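PDB 5ZCG: probable protein phosphatase 2C 50 from Oryza sativa subsp. japonica, which probably removes phosphate from phosphoserine and phosphothreonine of proteins as a magnesium-dependent phosphatase of the PP2C family. Local coordinates for residues L269-N274 against T289-Q294; R165-R170 against V255-A260; V31-S36 against E101-V106; I179-D184 against K229-V234; E17-A22 against E67-C72. The protein carries 5 engineered substitutions. All coordinates share one frame; numbering follows the deposited sequence.

Contact 1. Residues L269-N274 against T289-Q294; sequences LLWHKN and TDPAAQ
Trp271 lays one face of its indole against the start of helix 291-306. Its CG stands anti to the backbone N (chi1 -168°), which swings the ring out to Pro291 and Ala292. CA of Ala292 sits over the five-membered ring, 4.0 Å from its centroid, as a CH-pi contact. At the other end of the indole, Pro291 CB rests near the rim of the same face, 3.4 Å from Trp271 CZ2. His272 takes a different chi1 (-76°), with CG beside its own backbone N. Ala292 CB lies over a face of the imidazole, 4.2 Å from its centroid, so this methyl touches both aromatic residues. One water joins His272 NE2 to Asp290 OD2, to which it donates at 2.8 Å. The same carboxylate oxygen takes Ala293 N in a nearly straight bond of 3.0 Å. Asp290 is the N-cap of helix 291-306, and this is its capping bond. The contact is helix-to-helix packing in the PP2C fold, joining the C-terminal end of helix 257-274 to the capped start of the next helix.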
# COMPACT_ATOMS: atom_id res chain seq x y z
N LEU A 269 -3.20 -32.79 -3.24
CA LEU A 269 -3.18 -34.25 -3.26
C LEU A 269 -4.56 -34.83 -3.53
O LEU A 269 -4.70 -35.80 -4.28
CB LEU A 269 -2.63 -34.79 -1.93
CG LEU A 269 -1.20 -34.38 -1.58
CD1 LEU A 269 -0.87 -34.80 -0.16
CD2 LEU A 269 -0.20 -34.98 -2.57
N LEU A 270 -5.60 -34.23 -2.94
CA LEU A 270 -6.96 -34.73 -3.14
C LEU A 270 -7.41 -34.55 -4.58
O LEU A 270 -8.09 -35.43 -5.13
CB LEU A 270 -7.93 -34.02 -2.19
CG LEU A 270 -8.02 -34.49 -0.74
CD1 LEU A 270 -8.87 -33.52 0.06
CD2 LEU A 270 -8.59 -35.92 -0.65
N TRP A 271 -7.06 -33.42 -5.21
CA TRP A 271 -7.41 -33.27 -6.61
C TRP A 271 -6.77 -34.37 -7.45
O TRP A 271 -7.42 -34.96 -8.31
CB TRP A 271 -7.01 -31.90 -7.16
CG TRP A 271 -7.64 -31.65 -8.50
CD1 TRP A 271 -8.78 -30.93 -8.75
CD2 TRP A 271 -7.21 -32.16 -9.78
NE1 TRP A 271 -9.07 -30.95 -10.09
CE2 TRP A 271 -8.12 -31.70 -10.74
CE3 TRP A 271 -6.13 -32.96 -10.19
CZ2 TRP A 271 -8.00 -32.01 -12.10
CZ3 TRP A 271 -6.01 -33.26 -11.54
CH2 TRP A 271 -6.94 -32.78 -12.48
N HIS A 272 -5.49 -34.66 -7.19
CA HIS A 272 -4.85 -35.70 -7.99
C HIS A 272 -5.50 -37.06 -7.75
O HIS A 272 -5.71 -37.83 -8.70
CB HIS A 272 -3.35 -35.76 -7.68
CG HIS A 272 -2.57 -34.65 -8.31
ND1 HIS A 272 -2.59 -34.40 -9.67
CD2 HIS A 272 -1.73 -33.73 -7.77
CE1 HIS A 272 -1.81 -33.37 -9.93
NE2 HIS A 272 -1.28 -32.95 -8.80
N LYS A 273 -5.85 -37.37 -6.50
CA LYS A 273 -6.50 -38.65 -6.22
C LYS A 273 -7.87 -38.75 -6.87
O LYS A 273 -8.24 -39.79 -7.42
CB LYS A 273 -6.61 -38.86 -4.71
CG LYS A 273 -7.58 -39.97 -4.32
CD LYS A 273 -8.44 -39.59 -3.11
CE LYS A 273 -9.77 -38.96 -3.52
NZ LYS A 273 -10.61 -39.91 -4.29
N ASN A 274 -8.64 -37.66 -6.84
CA ASN A 274 -10.02 -37.67 -7.32
C ASN A 274 -10.14 -37.50 -8.83
O ASN A 274 -11.16 -37.89 -9.40
CB ASN A 274 -10.81 -36.56 -6.61
CG ASN A 274 -12.30 -36.79 -6.64
OD1 ASN A 274 -12.80 -37.79 -6.11
ND2 ASN A 274 -13.03 -35.87 -7.26
N THR A 289 -3.50 -22.11 -15.88
CA THR A 289 -3.44 -22.56 -14.50
C THR A 289 -3.47 -24.08 -14.41
O THR A 289 -3.93 -24.78 -15.31
CB THR A 289 -4.61 -21.97 -13.71
OG1 THR A 289 -4.74 -22.67 -12.46
CG2 THR A 289 -5.90 -22.12 -14.49
N ASP A 290 -2.96 -24.59 -13.29
CA ASP A 290 -3.02 -26.03 -13.05
C ASP A 290 -4.25 -26.37 -12.22
O ASP A 290 -4.50 -25.72 -11.19
CB ASP A 290 -1.77 -26.51 -12.32
CG ASP A 290 -1.90 -27.94 -11.84
OD1 ASP A 290 -1.68 -28.86 -12.65
OD2 ASP A 290 -2.19 -28.16 -10.64
N PRO A 291 -5.03 -27.38 -12.61
CA PRO A 291 -6.31 -27.65 -11.91
C PRO A 291 -6.17 -27.96 -10.43
O PRO A 291 -6.98 -27.48 -9.63
CB PRO A 291 -6.88 -28.84 -12.69
CG PRO A 291 -6.26 -28.76 -14.05
CD PRO A 291 -4.88 -28.19 -13.83
N ALA A 292 -5.18 -28.77 -10.02
CA ALA A 292 -5.04 -29.10 -8.61
C ALA A 292 -4.65 -27.87 -7.79
O ALA A 292 -5.25 -27.59 -6.73
CB ALA A 292 -4.00 -30.21 -8.43
N ALA A 293 -3.67 -27.11 -8.27
CA ALA A 293 -3.27 -25.90 -7.58
C ALA A 293 -4.37 -24.84 -7.63
O ALA A 293 -4.54 -24.07 -6.68
CB ALA A 293 -1.97 -25.35 -8.18
N GLN A 294 -5.11 -24.79 -8.74
CA GLN A 294 -6.25 -23.88 -8.83
C GLN A 294 -7.32 -24.23 -7.81
O GLN A 294 -7.92 -23.35 -7.19
CB GLN A 294 -6.84 -23.89 -10.24
CG GLN A 294 -7.95 -22.88 -10.45
CD GLN A 294 -7.50 -21.46 -10.15
OE1 GLN A 294 -6.49 -21.00 -10.68
NE2 GLN A 294 -8.24 -20.77 -9.29
O HOH W 1 -0.62 -30.05 -9.26

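Contact 2. Residues R165-R170 against V255-A260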
# COMPACT_ATOMS: atom_id res chain seq x y z
N ARG A 165 1.89 -11.71 2.46
CA ARG A 165 2.78 -12.73 3.01
C ARG A 165 2.89 -13.91 2.06
O ARG A 165 1.94 -14.25 1.34
CB ARG A 165 2.29 -13.18 4.39
CG ARG A 165 3.25 -14.08 5.15
CD ARG A 165 2.56 -14.64 6.38
NE ARG A 165 2.03 -13.57 7.23
CZ ARG A 165 1.06 -13.73 8.12
NH1 ARG A 165 0.50 -14.92 8.29
NH2 ARG A 165 0.65 -12.70 8.86
N ILE A 166 4.06 -14.53 2.05
CA ILE A 166 4.29 -15.80 1.36
C ILE A 166 4.76 -16.83 2.37
O ILE A 166 5.59 -16.53 3.24
CB ILE A 166 5.30 -15.67 0.20
CG1 ILE A 166 5.62 -17.05 -0.37
CG2 ILE A 166 6.56 -14.98 0.68
CD1 ILE A 166 6.43 -17.02 -1.63
N VAL A 167 4.20 -18.03 2.29
CA VAL A 167 4.52 -19.12 3.19
C VAL A 167 4.91 -20.33 2.36
O VAL A 167 4.31 -20.58 1.30
CB VAL A 167 3.35 -19.44 4.14
CG1 VAL A 167 3.73 -20.57 5.10
CG2 VAL A 167 2.94 -18.20 4.92
N LEU A 168 5.92 -21.05 2.80
CA LEU A 168 6.32 -22.30 2.19
C LEU A 168 5.82 -23.46 3.04
O LEU A 168 5.89 -23.41 4.27
CB LEU A 168 7.85 -22.36 2.04
CG LEU A 168 8.50 -23.74 1.87
CD1 LEU A 168 8.35 -24.22 0.44
CD2 LEU A 168 9.97 -23.68 2.28
N CYS A 169 5.28 -24.48 2.39
CA CYS A 169 4.91 -25.71 3.07
C CYS A 169 6.04 -26.69 2.85
O CYS A 169 6.28 -27.13 1.72
CB CYS A 169 3.58 -26.25 2.55
SG CYS A 169 2.97 -27.68 3.48
N ARG A 170 6.78 -27.01 3.91
CA ARG A 170 7.92 -27.91 3.83
C ARG A 170 7.73 -29.00 4.88
O ARG A 170 7.57 -28.69 6.06
CB ARG A 170 9.24 -27.17 4.06
CG ARG A 170 10.45 -28.07 4.22
CD ARG A 170 11.73 -27.27 4.13
NE ARG A 170 11.97 -26.78 2.78
CZ ARG A 170 12.96 -25.95 2.45
NH1 ARG A 170 13.81 -25.52 3.38
NH2 ARG A 170 13.11 -25.54 1.20
N VAL A 255 -6.76 -16.63 8.47
CA VAL A 255 -6.23 -17.98 8.36
C VAL A 255 -4.76 -17.97 8.75
O VAL A 255 -4.00 -17.10 8.31
CB VAL A 255 -6.41 -18.55 6.94
CG1 VAL A 255 -5.88 -19.97 6.86
CG2 VAL A 255 -7.89 -18.52 6.53
N SER A 256 -4.37 -18.92 9.59
CA SER A 256 -2.98 -19.00 10.02
C SER A 256 -2.11 -19.64 8.93
O SER A 256 -2.60 -20.25 7.98
CB SER A 256 -2.87 -19.80 11.32
OG SER A 256 -3.24 -21.15 11.10
N ASN A 257 -0.79 -19.49 9.09
CA ASN A 257 0.16 -20.15 8.19
C ASN A 257 -0.04 -21.66 8.18
O ASN A 257 -0.02 -22.30 7.12
CB ASN A 257 1.59 -19.81 8.60
CG ASN A 257 1.91 -18.33 8.46
OD1 ASN A 257 1.16 -17.57 7.85
ND2 ASN A 257 3.04 -17.92 9.03
N GLU A 258 -0.27 -22.24 9.36
CA GLU A 258 -0.41 -23.68 9.51
C GLU A 258 -1.65 -24.20 8.77
O GLU A 258 -1.58 -25.18 8.02
CB GLU A 258 -0.48 -24.05 10.99
CG GLU A 258 0.74 -23.65 11.84
CD GLU A 258 0.96 -22.14 11.98
OE1 GLU A 258 0.06 -21.35 11.61
OE2 GLU A 258 2.04 -21.74 12.46
N GLU A 259 -2.79 -23.53 8.97
CA GLU A 259 -4.02 -23.97 8.32
C GLU A 259 -3.92 -23.80 6.81
O GLU A 259 -4.38 -24.66 6.05
CB GLU A 259 -5.22 -23.20 8.87
CG GLU A 259 -6.56 -23.71 8.33
CD GLU A 259 -7.75 -23.17 9.10
OE1 GLU A 259 -7.69 -22.02 9.59
OE2 GLU A 259 -8.75 -23.90 9.22
N ALA A 260 -3.32 -22.69 6.36
CA ALA A 260 -3.16 -22.47 4.92
C ALA A 260 -2.30 -23.56 4.29
O ALA A 260 -2.65 -24.10 3.23
CB ALA A 260 -2.57 -21.09 4.67
O HOH W 2 -2.20 -15.53 9.21
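The end of Arg165, CD to NH1, overlaps the side-chain oxygen Asn257 OD1, which lies at the edge of the guanidinium. The contact packs a helix start on strand 165-170, part of one of the two antiparallel sheets of the PP2C fold. Arg165 leaves the strand with CG anti to its N (chi1 -171°) and bends at chi3, which turns the guanidinium toward the helix. NH1 of Arg165 then gives a hydrogen bond of 2.8 Å to Asn257 OD1. The bond is bent, with 142° at the hydrogen, and the guanidinium and amide planes stand 78° apart. Two residues along the strand, Val167 CG2 touches the same oxygen, Asn257 OD1, at 3.5 Å. An alanine in place of Asn257 would probably leave Arg165 NH1 without its amide acceptor and open a gap beside Val167. The arginine has further partners: NH2 forms a salt bridge with Asp180, and Trp252 makes a cation-pi contact with it. On the helix side Ser256 is the N-cap, its OG accepting from Glu259 N at 3.2 Å. A second link runs through water, which accepts from Arg165 NH1 at 2.9 Å and donates to Val255 O at 2.6 Å.

Contact 3. Residues V31-S36 against E101-V106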
# COMPACT_ATOMS: atom_id res chain seq x y z
N VAL A 31 23.52 -17.42 -12.65
CA VAL A 31 23.93 -18.51 -11.77
C VAL A 31 24.98 -18.03 -10.77
O VAL A 31 25.11 -18.62 -9.69
CB VAL A 31 24.40 -19.70 -12.62
CG1 VAL A 31 24.93 -20.84 -11.75
CG2 VAL A 31 23.24 -20.20 -13.48
N ARG A 32 25.70 -16.96 -11.09
CA ARG A 32 26.63 -16.34 -10.15
C ARG A 32 25.93 -15.79 -8.91
O ARG A 32 26.62 -15.35 -7.98
CB ARG A 32 27.43 -15.23 -10.84
CG ARG A 32 28.39 -15.74 -11.92
CD ARG A 32 29.84 -15.61 -11.48
NE ARG A 32 30.32 -14.23 -11.60
CZ ARG A 32 30.96 -13.57 -10.64
NH1 ARG A 32 31.23 -14.16 -9.48
NH2 ARG A 32 31.35 -12.32 -10.85
N LEU A 33 24.60 -15.75 -8.89
CA LEU A 33 23.87 -15.44 -7.67
C LEU A 33 23.59 -16.67 -6.82
O LEU A 33 23.10 -16.53 -5.69
CB LEU A 33 22.55 -14.73 -7.99
CG LEU A 33 22.67 -13.34 -8.61
CD1 LEU A 33 21.30 -12.81 -9.03
CD2 LEU A 33 23.36 -12.38 -7.65
N LEU A 34 23.87 -17.87 -7.32
CA LEU A 34 23.58 -19.11 -6.61
C LEU A 34 24.82 -19.91 -6.24
O LEU A 34 24.78 -20.64 -5.24
CB LEU A 34 22.66 -20.00 -7.46
CG LEU A 34 21.34 -19.37 -7.91
CD1 LEU A 34 20.54 -20.33 -8.78
CD2 LEU A 34 20.51 -18.92 -6.70
N ALA A 35 25.92 -19.80 -6.99
CA ALA A 35 27.14 -20.54 -6.67
C ALA A 35 28.34 -19.75 -7.18
O ALA A 35 28.23 -18.92 -8.08
CB ALA A 35 27.10 -21.95 -7.26
N SER A 36 29.49 -20.01 -6.57
CA SER A 36 30.66 -19.21 -6.89
C SER A 36 31.21 -19.58 -8.27
O SER A 36 31.01 -20.69 -8.77
CB SER A 36 31.75 -19.38 -5.84
OG SER A 36 32.53 -20.53 -6.10
N GLU A 101 23.91 -10.20 -0.67
CA GLU A 101 23.93 -8.76 -0.83
C GLU A 101 23.45 -8.35 -2.21
O GLU A 101 22.72 -7.37 -2.36
CB GLU A 101 25.34 -8.23 -0.57
CG GLU A 101 25.66 -7.95 0.89
CD GLU A 101 27.11 -7.57 1.12
OE1 GLU A 101 27.71 -6.94 0.22
OE2 GLU A 101 27.66 -7.91 2.19
N HIS A 102 23.82 -9.11 -3.24
CA HIS A 102 23.39 -8.76 -4.59
C HIS A 102 21.93 -9.10 -4.83
O HIS A 102 21.25 -8.38 -5.57
CB HIS A 102 24.30 -9.44 -5.62
CG HIS A 102 25.59 -8.71 -5.83
ND1 HIS A 102 25.84 -7.95 -6.95
CD2 HIS A 102 26.68 -8.59 -5.04
CE1 HIS A 102 27.04 -7.41 -6.85
NE2 HIS A 102 27.58 -7.79 -5.70
N TRP A 103 21.41 -10.17 -4.23
CA TRP A 103 19.97 -10.41 -4.29
C TRP A 103 19.22 -9.25 -3.65
O TRP A 103 18.26 -8.71 -4.22
CB TRP A 103 19.62 -11.72 -3.59
CG TRP A 103 19.79 -12.95 -4.45
CD1 TRP A 103 20.64 -13.99 -4.21
CD2 TRP A 103 19.09 -13.26 -5.66
NE1 TRP A 103 20.51 -14.94 -5.21
CE2 TRP A 103 19.57 -14.51 -6.11
CE3 TRP A 103 18.11 -12.60 -6.41
CZ2 TRP A 103 19.10 -15.11 -7.27
CZ3 TRP A 103 17.65 -13.20 -7.57
CH2 TRP A 103 18.14 -14.45 -7.99
N ASP A 104 19.69 -8.83 -2.46
CA ASP A 104 19.11 -7.67 -1.78
C ASP A 104 19.15 -6.44 -2.67
O ASP A 104 18.16 -5.72 -2.78
CB ASP A 104 19.87 -7.38 -0.49
CG ASP A 104 19.70 -8.46 0.56
OD1 ASP A 104 18.82 -9.33 0.38
OD2 ASP A 104 20.44 -8.43 1.56
N ASP A 105 20.29 -6.20 -3.33
CA ASP A 105 20.44 -4.98 -4.11
C ASP A 105 19.58 -4.99 -5.36
O ASP A 105 18.95 -3.99 -5.70
CB ASP A 105 21.91 -4.76 -4.47
CG ASP A 105 22.13 -3.49 -5.25
OD1 ASP A 105 21.94 -2.40 -4.67
OD2 ASP A 105 22.49 -3.57 -6.44
N VAL A 106 19.52 -6.13 -6.06
CA VAL A 106 18.74 -6.16 -7.29
C VAL A 106 17.25 -6.02 -6.98
O VAL A 106 16.53 -5.27 -7.64
CB VAL A 106 19.06 -7.42 -8.12
CG1 VAL A 106 18.56 -8.69 -7.44
CG2 VAL A 106 18.48 -7.31 -9.52
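Trp103 NE1 gives a hydrogen bond of 3.1 Å to the backbone oxygen Leu33 O. It is the direct hydrogen bond between the two segments, and it is bent, with an angle of 139° at the hydrogen. The donor stands above the carbonyl plane, and the oxygen is tilted from the indole plane, so neither group meets the other squarely. The Leu33 side chain occupies one face of the indole. Its CD1 lies almost straight above the six-membered ring, 3.6 Å from the centroid, in a CH-pi contact. Its CB, nearer the backbone, is 3.5 Å from Trp103 CE2. Chi1 of -66° sets CG of Leu33 beside the backbone N, and from there CD1 goes to the tryptophan and CD2 to His102, whose CB is 3.7 Å from Leu33 CD2. Leu34 completes the hold on the ring from its edge, with CD2 4.1 Å from Trp103 CZ2. One indole is therefore held by a polar bond, a covered face and a touched edge. The short 3-10 turn 31-33 is in this way fastened to helix 99-118. Leu87 of helix 67-91 touches both Leu33 and His102, and the tryptophan also packs on Val157 of strand 155-161 and Val234 of strand 231-236.

Contact 4. Residues I179-D184 against K229-V234; sequences IDHKPD and KPEVMV
Glu231, His181 and Ile179 carry most of this contact, which ties the loop after strand 173-176 to the start of strand 231-236 in the PP2C fold. His181 is the centre of an inverse gamma turn. NE2 of His181 gives a hydrogen bond of 2.8 Å to Glu231 OE2, bent to 140° at the hydrogen. The oxygen lies in the ring plane, but the ring approaches from above the carboxylate plane, and the two planes are 68° apart. The imidazole is held at both nitrogens, since ND1 is hydrogen-bonded to Gly162 N. OE2 also forms a salt bridge with Arg185, which probably favours a negative carboxylate. A glutamine in place of Glu231 would probably weaken the hold on Arg185 by removing the charge that faces it. Ile179 CD1 lies 3.8 Å from the other oxygen, Glu231 OE1. A water adds a second link: it accepts from Ile179 N at 2.9 Å and donates a weak bond of 3.3 Å to Glu231 OE1.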
# COMPACT_ATOMS: atom_id res chain seq x y z
N ILE A 179 8.35 -11.57 6.60
CA ILE A 179 7.86 -11.05 7.87
C ILE A 179 7.09 -9.77 7.56
O ILE A 179 7.63 -8.84 6.96
CB ILE A 179 9.00 -10.79 8.86
CG1 ILE A 179 9.84 -12.05 9.04
CG2 ILE A 179 8.44 -10.35 10.20
CD1 ILE A 179 11.27 -11.91 8.56
N ASP A 180 5.83 -9.73 8.00
CA ASP A 180 4.96 -8.59 7.73
C ASP A 180 5.59 -7.29 8.20
O ASP A 180 6.15 -7.22 9.30
CB ASP A 180 3.61 -8.78 8.43
CG ASP A 180 2.85 -9.99 7.92
OD1 ASP A 180 3.40 -10.75 7.10
OD2 ASP A 180 1.69 -10.18 8.35
N HIS A 181 5.51 -6.27 7.36
CA HIS A 181 6.00 -4.94 7.73
C HIS A 181 4.87 -4.20 8.45
O HIS A 181 4.15 -3.38 7.88
CB HIS A 181 6.49 -4.18 6.50
CG HIS A 181 7.73 -4.76 5.90
ND1 HIS A 181 7.83 -5.10 4.57
CD2 HIS A 181 8.92 -5.09 6.47
CE1 HIS A 181 9.03 -5.60 4.34
NE2 HIS A 181 9.71 -5.61 5.47
N LYS A 182 4.73 -4.52 9.73
CA LYS A 182 3.77 -3.87 10.61
C LYS A 182 4.46 -2.73 11.36
O LYS A 182 5.61 -2.87 11.78
CB LYS A 182 3.18 -4.86 11.61
CG LYS A 182 2.13 -5.78 11.02
CD LYS A 182 1.22 -5.03 10.06
CE LYS A 182 -0.18 -5.61 10.04
NZ LYS A 182 -1.11 -4.80 9.20
N PRO A 183 3.78 -1.60 11.54
CA PRO A 183 4.44 -0.44 12.17
C PRO A 183 4.92 -0.69 13.59
O PRO A 183 5.88 -0.04 14.03
CB PRO A 183 3.36 0.65 12.12
CG PRO A 183 2.43 0.21 11.02
CD PRO A 183 2.42 -1.28 11.07
N ASP A 184 4.28 -1.60 14.33
CA ASP A 184 4.70 -1.88 15.69
C ASP A 184 5.84 -2.89 15.77
O ASP A 184 6.31 -3.17 16.88
CB ASP A 184 3.52 -2.37 16.53
CG ASP A 184 2.92 -3.66 16.00
OD1 ASP A 184 2.68 -3.74 14.77
OD2 ASP A 184 2.68 -4.58 16.80
N LYS A 229 11.30 -0.49 0.38
CA LYS A 229 12.47 -1.35 0.44
C LYS A 229 12.04 -2.76 0.83
O LYS A 229 11.45 -2.94 1.90
CB LYS A 229 13.48 -0.83 1.45
CG LYS A 229 14.58 -1.83 1.78
CD LYS A 229 15.92 -1.14 2.00
CE LYS A 229 17.01 -2.13 2.37
NZ LYS A 229 17.46 -2.94 1.20
N PRO A 230 12.32 -3.77 0.02
CA PRO A 230 11.86 -5.12 0.33
C PRO A 230 12.85 -5.85 1.23
O PRO A 230 14.04 -5.52 1.31
CB PRO A 230 11.80 -5.79 -1.05
CG PRO A 230 12.91 -5.13 -1.82
CD PRO A 230 13.02 -3.70 -1.28
N GLU A 231 12.31 -6.82 1.96
CA GLU A 231 13.12 -7.80 2.67
C GLU A 231 13.19 -9.06 1.82
O GLU A 231 12.17 -9.54 1.31
CB GLU A 231 12.53 -8.11 4.05
CG GLU A 231 13.15 -7.29 5.17
CD GLU A 231 12.43 -7.45 6.50
OE1 GLU A 231 12.38 -8.59 7.02
OE2 GLU A 231 11.91 -6.44 7.03
N VAL A 232 14.41 -9.57 1.63
CA VAL A 232 14.68 -10.63 0.67
C VAL A 232 15.13 -11.89 1.41
O VAL A 232 15.90 -11.82 2.38
CB VAL A 232 15.75 -10.18 -0.35
CG1 VAL A 232 15.99 -11.25 -1.41
CG2 VAL A 232 15.32 -8.86 -0.99
N MET A 233 14.64 -13.04 0.95
CA MET A 233 15.02 -14.34 1.47
C MET A 233 15.36 -15.26 0.31
O MET A 233 14.60 -15.33 -0.67
CB MET A 233 13.91 -14.94 2.34
CG MET A 233 14.40 -15.85 3.45
SD MET A 233 13.07 -16.32 4.59
CE MET A 233 12.60 -14.73 5.25
N VAL A 234 16.50 -15.94 0.39
CA VAL A 234 16.92 -16.93 -0.60
C VAL A 234 16.81 -18.30 0.04
O VAL A 234 17.46 -18.58 1.05
CB VAL A 234 18.35 -16.66 -1.09
CG1 VAL A 234 18.72 -17.66 -2.18
CG2 VAL A 234 18.49 -15.24 -1.59
O HOH W 3 9.83 -9.56 5.10

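Contact 5. Residues E17-A22 against E67-C72; sequences EDASAA and EVANYC
With chi1 at -71°, CG of Asn70 lies beside its backbone N, and chi2 of -17° turns OD1 toward strand 18-28. The oxygen comes to 3.6 Å from Ala19 CB. One water donates to Asn70 OD1 at 2.7 Å and to Asp18 O at 3.0 Å. It joins strand backbone to helix side chain, with no direct hydrogen bond between the segments. CB of Ala19 and CB of Ala69 meet at 3.9 Å. Each methyl also touches backbone of the other segment: Ala19 CB is 3.5 Å from Ala69 O, and Ala69 CB is 3.5 Å from Glu17 O. Two alanines allow the backbones to come near, with CA atoms of Ala19 and Ala69 5.5 Å apart. The site lies by the metal centre, where Asp61 and Gly62 bind magnesium. The Glu17 side chain is about 4 Å from a magnesium ion, and its OE2 is hydrogen-bonded to a polar side chain of another protein chain. Backbone bonds pair Glu17 with Gly62 and Ala19 with Phe60 of strand 53-63, while Val68 and Tyr71 touch helix 99-118. Helix 67-91 is thus packed between strand 18-28 and helix 99-118.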
# COMPACT_ATOMS: atom_id res chain seq x y z
N GLU A 17 -9.20 -4.24 -5.34
CA GLU A 17 -7.92 -3.54 -5.39
C GLU A 17 -6.73 -4.46 -5.20
O GLU A 17 -5.60 -3.98 -5.14
CB GLU A 17 -7.89 -2.42 -4.35
CG GLU A 17 -9.00 -1.40 -4.54
CD GLU A 17 -9.02 -0.34 -3.45
OE1 GLU A 17 -9.62 0.73 -3.68
OE2 GLU A 17 -8.44 -0.58 -2.37
N ASP A 18 -6.97 -5.76 -5.07
CA ASP A 18 -5.90 -6.74 -5.15
C ASP A 18 -5.54 -6.98 -6.61
O ASP A 18 -6.40 -6.92 -7.49
CB ASP A 18 -6.33 -8.07 -4.52
CG ASP A 18 -6.11 -8.15 -3.02
OD1 ASP A 18 -5.85 -7.10 -2.39
OD2 ASP A 18 -6.22 -9.27 -2.48
N ALA A 19 -4.25 -7.23 -6.86
CA ALA A 19 -3.77 -7.65 -8.16
C ALA A 19 -2.79 -8.79 -7.97
O ALA A 19 -2.25 -9.00 -6.88
CB ALA A 19 -3.10 -6.50 -8.93
N SER A 20 -2.56 -9.54 -9.05
CA SER A 20 -1.65 -10.67 -8.98
C SER A 20 -0.95 -10.84 -10.32
O SER A 20 -1.42 -10.37 -11.36
CB SER A 20 -2.38 -11.95 -8.57
OG SER A 20 -3.23 -12.39 -9.61
N ALA A 21 0.19 -11.53 -10.28
CA ALA A 21 0.98 -11.79 -11.47
C ALA A 21 1.54 -13.20 -11.40
O ALA A 21 1.94 -13.66 -10.33
CB ALA A 21 2.13 -10.78 -11.62
N ALA A 22 1.56 -13.87 -12.55
CA ALA A 22 2.19 -15.18 -12.69
C ALA A 22 2.79 -15.22 -14.09
O ALA A 22 2.07 -15.34 -15.08
CB ALA A 22 1.19 -16.31 -12.49
N GLU A 67 -4.76 1.34 -8.70
CA GLU A 67 -3.87 1.69 -9.80
C GLU A 67 -2.43 1.29 -9.52
O GLU A 67 -1.72 0.86 -10.44
CB GLU A 67 -3.94 3.20 -10.07
CG GLU A 67 -5.30 3.70 -10.55
CD GLU A 67 -6.26 3.98 -9.40
OE1 GLU A 67 -7.48 3.95 -9.64
OE2 GLU A 67 -5.79 4.21 -8.27
N VAL A 68 -1.98 1.39 -8.27
CA VAL A 68 -0.60 1.01 -7.97
C VAL A 68 -0.44 -0.51 -7.94
O VAL A 68 0.57 -1.05 -8.41
CB VAL A 68 -0.12 1.67 -6.66
CG1 VAL A 68 1.28 1.20 -6.29
CG2 VAL A 68 -0.15 3.18 -6.80
N ALA A 69 -1.44 -1.23 -7.43
CA ALA A 69 -1.39 -2.69 -7.48
C ALA A 69 -1.35 -3.19 -8.92
O ALA A 69 -0.59 -4.11 -9.25
CB ALA A 69 -2.58 -3.28 -6.73
N ASN A 70 -2.16 -2.59 -9.80
CA ASN A 70 -2.15 -2.98 -11.21
C ASN A 70 -0.84 -2.61 -11.89
O ASN A 70 -0.32 -3.37 -12.71
CB ASN A 70 -3.33 -2.33 -11.94
CG ASN A 70 -4.66 -2.93 -11.54
OD1 ASN A 70 -4.71 -4.02 -10.98
ND2 ASN A 70 -5.74 -2.22 -11.83
N TYR A 71 -0.31 -1.43 -11.55
CA TYR A 71 0.99 -1.05 -12.10
C TYR A 71 2.07 -2.03 -11.67
O TYR A 71 2.95 -2.38 -12.47
CB TYR A 71 1.35 0.37 -11.67
CG TYR A 71 2.53 0.92 -12.44
CD1 TYR A 71 2.36 1.47 -13.70
CD2 TYR A 71 3.81 0.87 -11.91
CE1 TYR A 71 3.44 1.96 -14.41
CE2 TYR A 71 4.90 1.36 -12.61
CZ TYR A 71 4.70 1.91 -13.86
OH TYR A 71 5.77 2.39 -14.57
N CYS A 72 2.02 -2.50 -10.42
CA CYS A 72 2.99 -3.48 -9.97
C CYS A 72 2.84 -4.78 -10.76
O CYS A 72 3.83 -5.33 -11.26
CB CYS A 72 2.84 -3.74 -8.48
SG CYS A 72 3.45 -2.39 -7.44
O HOH W 4 -6.87 -5.34 -10.01

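In the fold
From the N terminus, contact 5 opens first, on strand 18-28, and closes on helix 67-91. Contact 3 opens inside that loop and closes beyond it, on helix 99-118, so the two cross. Contact 2 opens next, on strand 165-170, and closes at the start of helix 257-274. Contact 4 is nested within it. Contact 1 follows in series. Contacts 2 and 4 touch through the Arg165-Asp180 salt bridge, contacts 3 and 4 where Trp103 packs on Val234. Contacts 4 and 5 reach the same sheet, contact 2 the other. Contacts 2 and 5 set helices against the two sheets, contact 4 a loop against a strand, contact 3 a turn against a helix, and contact 1 two helices.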